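Local atomic coordinates of DyP-type peroxidase (Pleurotus ostreatus PC15, PDB entry 6FSK), a protein that probably uses hydrogen peroxide and a bound heme b to oxidise dyes and other substrates, manganese(II) among them, as a dye-decolorizing peroxidase. Residues Q9-G14 with V383-S388; D224-A229 with I389-H394; P211-F216 with K220-S225. The protein carries 1 engineered substitution. All coordinates share one frame; numbering follows the deposited sequence.

Contact 1. Residues Q9-G14 with V383-S388; sequences QGDILG and VCYSSS
The hydroxyl of Tyr385 donates a hydrogen bond to the carboxylate of Asp11, with OH and OD2 2.7 Å apart. The bond lies at the edge of the ring, in its plane, and uses the anti lone pair of OD2, on the side away from OD1. Carboxylate and ring are nearly perpendicular, their planes 85° apart, and the two side chains cross at about a right angle. Asp11 reaches the phenol because its CG is anti to the backbone N (chi1 -155°). Its other oxygen, OD1, accepts from the backbone N of Leu16, so both ends of the carboxylate are engaged and its rotation is fixed. Ile12 takes one face of the same ring: CG1 sits 3.7 Å above the plane, displaced toward the rim, and touches CE1 at 3.8 Å, a CH-pi contact. Arg356, on the adjoining strand 354-360, binds the backbone O of both Asp11 and Ile12. The contact is fully buried. Tyr385 projects from strand 379-386, an inner strand of the large antiparallel sheet, and ties loop 9-14, from the N-terminal family region, to a strand of the C-terminal region, within the alpha+beta fold of DyP-type peroxidases.

Contact 2. Residues D224-A229 with I389-H394; sequences DSRAAA and IDDGFH
Just ahead of Arg226, which reaches over to Asp391, Asp224 shapes the loop: its OD1 accepts from the backbone N of Arg226 at 2.8 Å, an Asx turn. A type I beta turn from Asp224 to Ala227 overlies it, closed by Ala227 N to Asp224 O at 3.1 Å. Asp224 OD2 turns to Arg230 in a salt bridge. Arg226 then carries the contact. Its chain is extended from CG to NE, and it meets Asp391 coming from the opposite direction. The grip is end-on and bidentate: NH1 donates to Asp391 OD2 at 2.8 Å and NH2 to OD1 at 3.0 Å, both nearly straight. The oxygens lie close to the guanidinium plane, but the two flat groups are tilted by 53°, and the nitrogens therefore meet the carboxylate from above its plane. NH2 also donates to a water, 2.9 Å away, that in turn donates a hydrogen bond to Asp390 OD2; the backbone N atoms of Asn96 and Ala97 hold that carboxylate more directly. A leucine at Arg226 would probably leave the Asp391 carboxylate without its opposite charge and the water without its NH2 donor. This is a surface salt bridge joining a loop to the turn before helix 393-401, where Gly392 is the N-cap and Phe393 touches the heme.

Contact 3. Residues P211-F216 with K220-S225; sequences PIRPGF and KENGDS
Phe216 lays one face of its ring over the carbonyl oxygen of Gly223, which lies 3.4 Å above the ring plane, displaced toward the rim and nearest CE1. The CB of Phe216 points away from 220-225; CG lies anti to the carbonyl carbon (chi1 -70°), and the ring's end comes back over the turn. That turn is type II, from Glu221 to Asp224, closed by Asp224 N to Glu221 O at 3.0 Å. Gly223 fills its third position with a positive phi (102°), where a side chain would strike both the preceding carbonyl O and Arg213 CB. Gly215 packs directly against the turn: its N donates to Asn222 O at 2.7 Å, from well above the carbonyl plane. The CA of Gly215 makes a CA-H...O contact of 3.4 Å with Glu221 O. A CB at Gly215 would run into the O atoms of Glu221 and Asn222 and the N of Asp224. Arg213 slants across the side chain of Asn222. Its CB rests 3.2 Å from Asn222 O and its CD passes Asn222 ND2, the guanidinium and amide planes being 66° apart. A water accepts from Arg213 NH1 at 2.8 Å and donates to Asn222 OD1, bridging the two ends. Asp224 packs its CB on Gly215 O, while its OD2 takes the backbone N of Lys220 at 2.8 Å through the anti lone pair. This reversal of the chain follows strand 211-212, which pairs in parallel with strand 197-198; Pro214 touches Val198 there, and Gly215 and Phe216 bond to Ser387, just beyond strand 379-386.

How the contacts relate
Contact 3 lies nested within the chain loop that contact 1 closes, whereas the segments of contacts 1 and 2 alternate along the chain. Contacts 2 and 3 share Asp224 and Ser225, their centres about 10 Å apart; contact 1 is centred about 14 Å from contact 2 and 13 Å from contact 3. The run 383-394 links all three: the end of strand 379-386 serves contact 1, Ser387 bonds to Gly215 and Phe216 of contact 3, and the turn leading into helix 393-401 serves contact 2. The N-terminal loop and 211-229 thus converge on one strand-to-helix passage of the C-terminal half, whose Phe393 touches the heme.

Contact 1. Residues Q9-G14 with V383-S388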
# COMPACT_ATOMS: atom_id res chain seq x y z
N GLN A 9 15.43 2.72 -8.64
CA GLN A 9 15.16 3.58 -7.54
C GLN A 9 14.90 2.83 -6.26
O GLN A 9 14.14 1.87 -6.22
CB GLN A 9 14.00 4.57 -7.87
CG GLN A 9 14.31 5.60 -8.95
CD GLN A 9 13.28 6.72 -8.96
OE1 GLN A 9 13.15 7.40 -7.93
NE2 GLN A 9 12.63 6.95 -10.08
N GLY A 10 15.52 3.35 -5.19
CA GLY A 10 15.69 2.63 -3.95
C GLY A 10 14.42 2.39 -3.12
O GLY A 10 14.37 1.47 -2.35
N ASP A 11 13.36 3.13 -3.41
CA ASP A 11 12.14 2.80 -2.68
C ASP A 11 11.49 1.55 -3.16
O ASP A 11 10.68 0.99 -2.38
CB ASP A 11 11.10 3.91 -2.77
CG ASP A 11 10.10 3.91 -1.58
OD1 ASP A 11 10.56 3.62 -0.43
OD2 ASP A 11 8.94 4.32 -1.81
N ILE A 12 11.80 1.07 -4.37
CA ILE A 12 11.09 -0.04 -4.98
C ILE A 12 11.62 -1.33 -4.31
O ILE A 12 10.87 -2.09 -3.76
CB ILE A 12 11.26 -0.07 -6.52
CG1 ILE A 12 10.82 1.21 -7.19
CG2 ILE A 12 10.57 -1.26 -7.10
CD1 ILE A 12 11.37 1.40 -8.55
N LEU A 13 12.92 -1.63 -4.47
CA LEU A 13 13.58 -2.80 -3.88
C LEU A 13 14.51 -2.24 -2.80
O LEU A 13 15.48 -1.52 -3.06
CB LEU A 13 14.35 -3.60 -4.91
CG LEU A 13 13.56 -4.24 -6.03
CD1 LEU A 13 14.48 -5.04 -6.98
CD2 LEU A 13 12.46 -5.15 -5.54
N GLY A 14 14.15 -2.55 -1.58
CA GLY A 14 14.78 -2.03 -0.40
C GLY A 14 13.83 -1.24 0.42
O GLY A 14 13.39 -1.64 1.52
N VAL A 383 1.37 3.67 -0.15
CA VAL A 383 2.14 3.59 -1.36
C VAL A 383 2.43 2.12 -1.68
O VAL A 383 2.81 1.38 -0.75
CB VAL A 383 3.48 4.35 -1.27
CG1 VAL A 383 4.43 3.98 -2.41
CG2 VAL A 383 3.20 5.83 -1.28
N CYS A 384 2.20 1.65 -2.87
CA CYS A 384 2.62 0.26 -3.23
C CYS A 384 3.19 0.28 -4.64
O CYS A 384 2.82 1.12 -5.47
CB CYS A 384 1.48 -0.76 -3.09
SG CYS A 384 0.20 -0.65 -4.34
N TYR A 385 4.03 -0.69 -4.90
CA TYR A 385 4.69 -0.93 -6.14
C TYR A 385 4.42 -2.28 -6.73
O TYR A 385 4.39 -3.30 -5.98
CB TYR A 385 6.21 -0.85 -6.00
CG TYR A 385 6.76 0.48 -5.56
CD1 TYR A 385 7.00 1.49 -6.48
CD2 TYR A 385 7.01 0.77 -4.23
CE1 TYR A 385 7.49 2.75 -6.09
CE2 TYR A 385 7.46 2.01 -3.83
CZ TYR A 385 7.73 3.01 -4.79
OH TYR A 385 8.21 4.22 -4.40
N SER A 386 4.31 -2.31 -8.03
CA SER A 386 4.35 -3.56 -8.80
C SER A 386 4.53 -3.19 -10.27
O SER A 386 4.51 -2.01 -10.64
CB SER A 386 3.18 -4.49 -8.65
OG SER A 386 2.08 -4.12 -9.47
N SER A 387 4.72 -4.17 -11.15
CA SER A 387 4.87 -3.89 -12.53
C SER A 387 3.56 -3.79 -13.25
O SER A 387 3.52 -3.63 -14.48
CB SER A 387 5.77 -4.93 -13.21
OG SER A 387 5.11 -6.18 -13.19
N SER A 388 2.43 -3.86 -12.52
CA SER A 388 1.14 -3.74 -13.14
C SER A 388 0.13 -3.31 -12.08
O SER A 388 -0.23 -4.08 -11.20
CB SER A 388 0.68 -5.04 -13.75
OG SER A 388 -0.63 -5.00 -14.29

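Contact 2. Residues D224-A229 with I389-H394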
# COMPACT_ATOMS: atom_id res chain seq x y z
N ASP A 224 7.77 -10.25 -16.29
CA ASP A 224 6.83 -9.22 -16.79
C ASP A 224 6.12 -9.72 -18.04
O ASP A 224 6.68 -9.75 -19.15
CB ASP A 224 7.52 -7.88 -17.01
CG ASP A 224 6.56 -6.84 -17.55
OD1 ASP A 224 5.38 -7.08 -17.67
OD2 ASP A 224 7.07 -5.73 -17.82
N SER A 225 4.88 -10.09 -17.93
CA SER A 225 4.11 -10.58 -19.09
C SER A 225 3.92 -9.57 -20.18
O SER A 225 3.64 -9.95 -21.34
CB SER A 225 2.73 -11.13 -18.72
OG SER A 225 1.91 -10.03 -18.31
N ARG A 226 4.03 -8.30 -19.85
CA ARG A 226 3.89 -7.23 -20.82
C ARG A 226 5.22 -6.73 -21.34
O ARG A 226 5.25 -5.68 -22.01
CB ARG A 226 3.05 -6.07 -20.19
CG ARG A 226 1.72 -6.51 -19.71
CD ARG A 226 1.04 -5.39 -18.89
NE ARG A 226 -0.32 -5.73 -18.55
CZ ARG A 226 -0.68 -6.50 -17.50
NH1 ARG A 226 0.21 -7.07 -16.75
NH2 ARG A 226 -1.93 -6.62 -17.21
N ALA A 227 6.35 -7.41 -21.11
CA ALA A 227 7.64 -6.87 -21.45
C ALA A 227 7.73 -6.48 -22.92
O ALA A 227 8.24 -5.40 -23.20
CB ALA A 227 8.75 -7.84 -21.06
N ALA A 228 7.25 -7.33 -23.86
CA ALA A 228 7.42 -7.03 -25.31
C ALA A 228 6.66 -5.81 -25.76
O ALA A 228 7.08 -5.12 -26.70
CB ALA A 228 7.01 -8.22 -26.13
N ALA A 229 5.54 -5.51 -25.09
CA ALA A 229 4.74 -4.38 -25.39
C ALA A 229 5.30 -3.07 -24.84
O ALA A 229 4.85 -2.00 -25.26
CB ALA A 229 3.32 -4.58 -24.87
N ILE A 389 -0.37 -2.10 -12.20
CA ILE A 389 -1.52 -1.63 -11.35
C ILE A 389 -2.78 -2.39 -11.72
O ILE A 389 -3.58 -2.82 -10.85
CB ILE A 389 -1.70 -0.11 -11.49
CG1 ILE A 389 -0.43 0.61 -11.12
CG2 ILE A 389 -2.87 0.38 -10.60
CD1 ILE A 389 -0.54 2.13 -11.30
N ASP A 390 -2.92 -2.68 -13.03
CA ASP A 390 -4.07 -3.44 -13.50
C ASP A 390 -4.12 -4.82 -12.81
O ASP A 390 -5.18 -5.24 -12.32
CB ASP A 390 -4.03 -3.70 -14.97
CG ASP A 390 -4.25 -2.46 -15.82
OD1 ASP A 390 -4.74 -1.44 -15.34
OD2 ASP A 390 -3.91 -2.59 -17.09
N ASP A 391 -2.98 -5.46 -12.66
CA ASP A 391 -2.93 -6.80 -12.06
C ASP A 391 -2.89 -6.76 -10.56
O ASP A 391 -3.36 -7.71 -9.87
CB ASP A 391 -1.69 -7.60 -12.48
CG ASP A 391 -1.66 -8.03 -13.95
OD1 ASP A 391 -2.67 -7.96 -14.66
OD2 ASP A 391 -0.55 -8.47 -14.39
N GLY A 392 -2.30 -5.70 -9.99
CA GLY A 392 -2.07 -5.53 -8.59
C GLY A 392 -3.10 -4.69 -7.85
O GLY A 392 -4.23 -5.07 -7.67
N PHE A 393 -2.64 -3.48 -7.51
CA PHE A 393 -3.49 -2.61 -6.71
C PHE A 393 -4.94 -2.52 -7.19
O PHE A 393 -5.86 -2.67 -6.42
CB PHE A 393 -2.90 -1.20 -6.64
CG PHE A 393 -3.89 -0.22 -6.04
CD1 PHE A 393 -4.04 -0.18 -4.64
CD2 PHE A 393 -4.68 0.57 -6.86
CE1 PHE A 393 -5.02 0.64 -4.08
CE2 PHE A 393 -5.67 1.41 -6.29
CZ PHE A 393 -5.82 1.43 -4.90
N HIS A 394 -5.18 -2.22 -8.47
CA HIS A 394 -6.56 -2.06 -8.90
C HIS A 394 -7.38 -3.34 -8.71
O HIS A 394 -8.54 -3.26 -8.32
CB HIS A 394 -6.57 -1.63 -10.39
CG HIS A 394 -7.94 -1.39 -10.94
ND1 HIS A 394 -8.83 -2.41 -11.23
CD2 HIS A 394 -8.58 -0.23 -11.20
CE1 HIS A 394 -9.95 -1.87 -11.72
NE2 HIS A 394 -9.83 -0.55 -11.64
O HOH W 1 -3.59 -4.63 -18.56

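Contact 3. Residues P211-F216 with K220-S225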
# COMPACT_ATOMS: atom_id res chain seq x y z
N PRO A 211 9.30 -16.69 -2.98
CA PRO A 211 9.83 -15.61 -3.81
C PRO A 211 9.19 -15.61 -5.19
O PRO A 211 8.90 -16.69 -5.75
CB PRO A 211 11.32 -15.87 -3.90
CG PRO A 211 11.49 -17.25 -3.50
CD PRO A 211 10.26 -17.77 -2.83
N ILE A 212 9.03 -14.39 -5.74
CA ILE A 212 8.44 -14.15 -7.06
C ILE A 212 9.46 -13.52 -7.99
O ILE A 212 10.42 -12.88 -7.54
CB ILE A 212 7.18 -13.25 -6.96
CG1 ILE A 212 7.52 -11.80 -6.69
CG2 ILE A 212 6.17 -13.88 -5.99
CD1 ILE A 212 6.26 -10.93 -6.61
N ARG A 213 9.27 -13.73 -9.28
CA ARG A 213 10.17 -13.18 -10.28
C ARG A 213 10.17 -11.62 -10.22
O ARG A 213 9.15 -10.99 -9.95
CB ARG A 213 9.82 -13.67 -11.65
CG ARG A 213 10.34 -15.11 -11.90
CD ARG A 213 9.69 -15.70 -13.07
NE ARG A 213 8.27 -16.05 -12.89
CZ ARG A 213 7.39 -16.27 -13.84
NH1 ARG A 213 7.69 -16.21 -15.13
NH2 ARG A 213 6.13 -16.62 -13.47
N PRO A 214 11.32 -11.03 -10.53
CA PRO A 214 11.46 -9.56 -10.37
C PRO A 214 10.53 -8.82 -11.33
O PRO A 214 10.17 -7.65 -11.05
CB PRO A 214 12.95 -9.31 -10.64
CG PRO A 214 13.36 -10.47 -11.53
CD PRO A 214 12.62 -11.63 -10.91
N GLY A 215 10.16 -9.36 -12.50
CA GLY A 215 9.26 -8.73 -13.43
C GLY A 215 7.84 -8.57 -12.98
O GLY A 215 7.06 -7.91 -13.68
N PHE A 216 7.48 -9.10 -11.80
CA PHE A 216 6.15 -8.78 -11.20
C PHE A 216 6.24 -7.42 -10.46
O PHE A 216 5.18 -6.90 -10.12
CB PHE A 216 5.73 -9.90 -10.26
CG PHE A 216 5.37 -11.14 -11.01
CD1 PHE A 216 4.29 -11.18 -11.89
CD2 PHE A 216 6.17 -12.28 -10.93
CE1 PHE A 216 4.00 -12.33 -12.65
CE2 PHE A 216 5.85 -13.37 -11.69
CZ PHE A 216 4.81 -13.42 -12.58
N LYS A 220 9.77 -5.06 -17.54
CA LYS A 220 10.69 -5.71 -18.49
C LYS A 220 11.79 -6.51 -17.83
O LYS A 220 12.87 -6.67 -18.40
CB LYS A 220 11.30 -4.69 -19.43
CG LYS A 220 10.26 -3.90 -20.20
CD LYS A 220 10.82 -3.02 -21.32
CE LYS A 220 11.63 -3.79 -22.35
NZ LYS A 220 10.86 -4.17 -23.53
N GLU A 221 11.57 -7.00 -16.64
CA GLU A 221 12.47 -8.00 -16.04
C GLU A 221 11.76 -9.31 -16.11
O GLU A 221 10.60 -9.41 -16.47
CB GLU A 221 12.84 -7.63 -14.60
CG GLU A 221 13.78 -6.47 -14.46
CD GLU A 221 15.23 -6.73 -14.88
OE1 GLU A 221 15.57 -7.88 -15.30
OE2 GLU A 221 16.04 -5.78 -14.79
N ASN A 222 12.50 -10.38 -15.85
CA ASN A 222 11.94 -11.72 -15.99
C ASN A 222 10.64 -11.89 -15.20
O ASN A 222 10.63 -11.58 -13.99
CB ASN A 222 13.01 -12.66 -15.45
CG ASN A 222 12.63 -14.10 -15.56
OD1 ASN A 222 12.04 -14.50 -16.55
ND2 ASN A 222 13.00 -14.90 -14.56
N GLY A 223 9.59 -12.29 -15.88
CA GLY A 223 8.28 -12.40 -15.34
C GLY A 223 7.27 -11.34 -15.66
O GLY A 223 6.06 -11.48 -15.30
N ASP A 224 7.77 -10.25 -16.29
CA ASP A 224 6.83 -9.22 -16.79
C ASP A 224 6.12 -9.72 -18.04
O ASP A 224 6.68 -9.75 -19.15
CB ASP A 224 7.52 -7.88 -17.01
CG ASP A 224 6.56 -6.84 -17.55
OD1 ASP A 224 5.38 -7.08 -17.67
OD2 ASP A 224 7.07 -5.73 -17.82
N SER A 225 4.88 -10.09 -17.93
CA SER A 225 4.11 -10.58 -19.09
C SER A 225 3.92 -9.57 -20.18
O SER A 225 3.64 -9.95 -21.34
CB SER A 225 2.73 -11.13 -18.72
OG SER A 225 1.91 -10.03 -18.31
O HOH W 2 10.00 -15.94 -16.63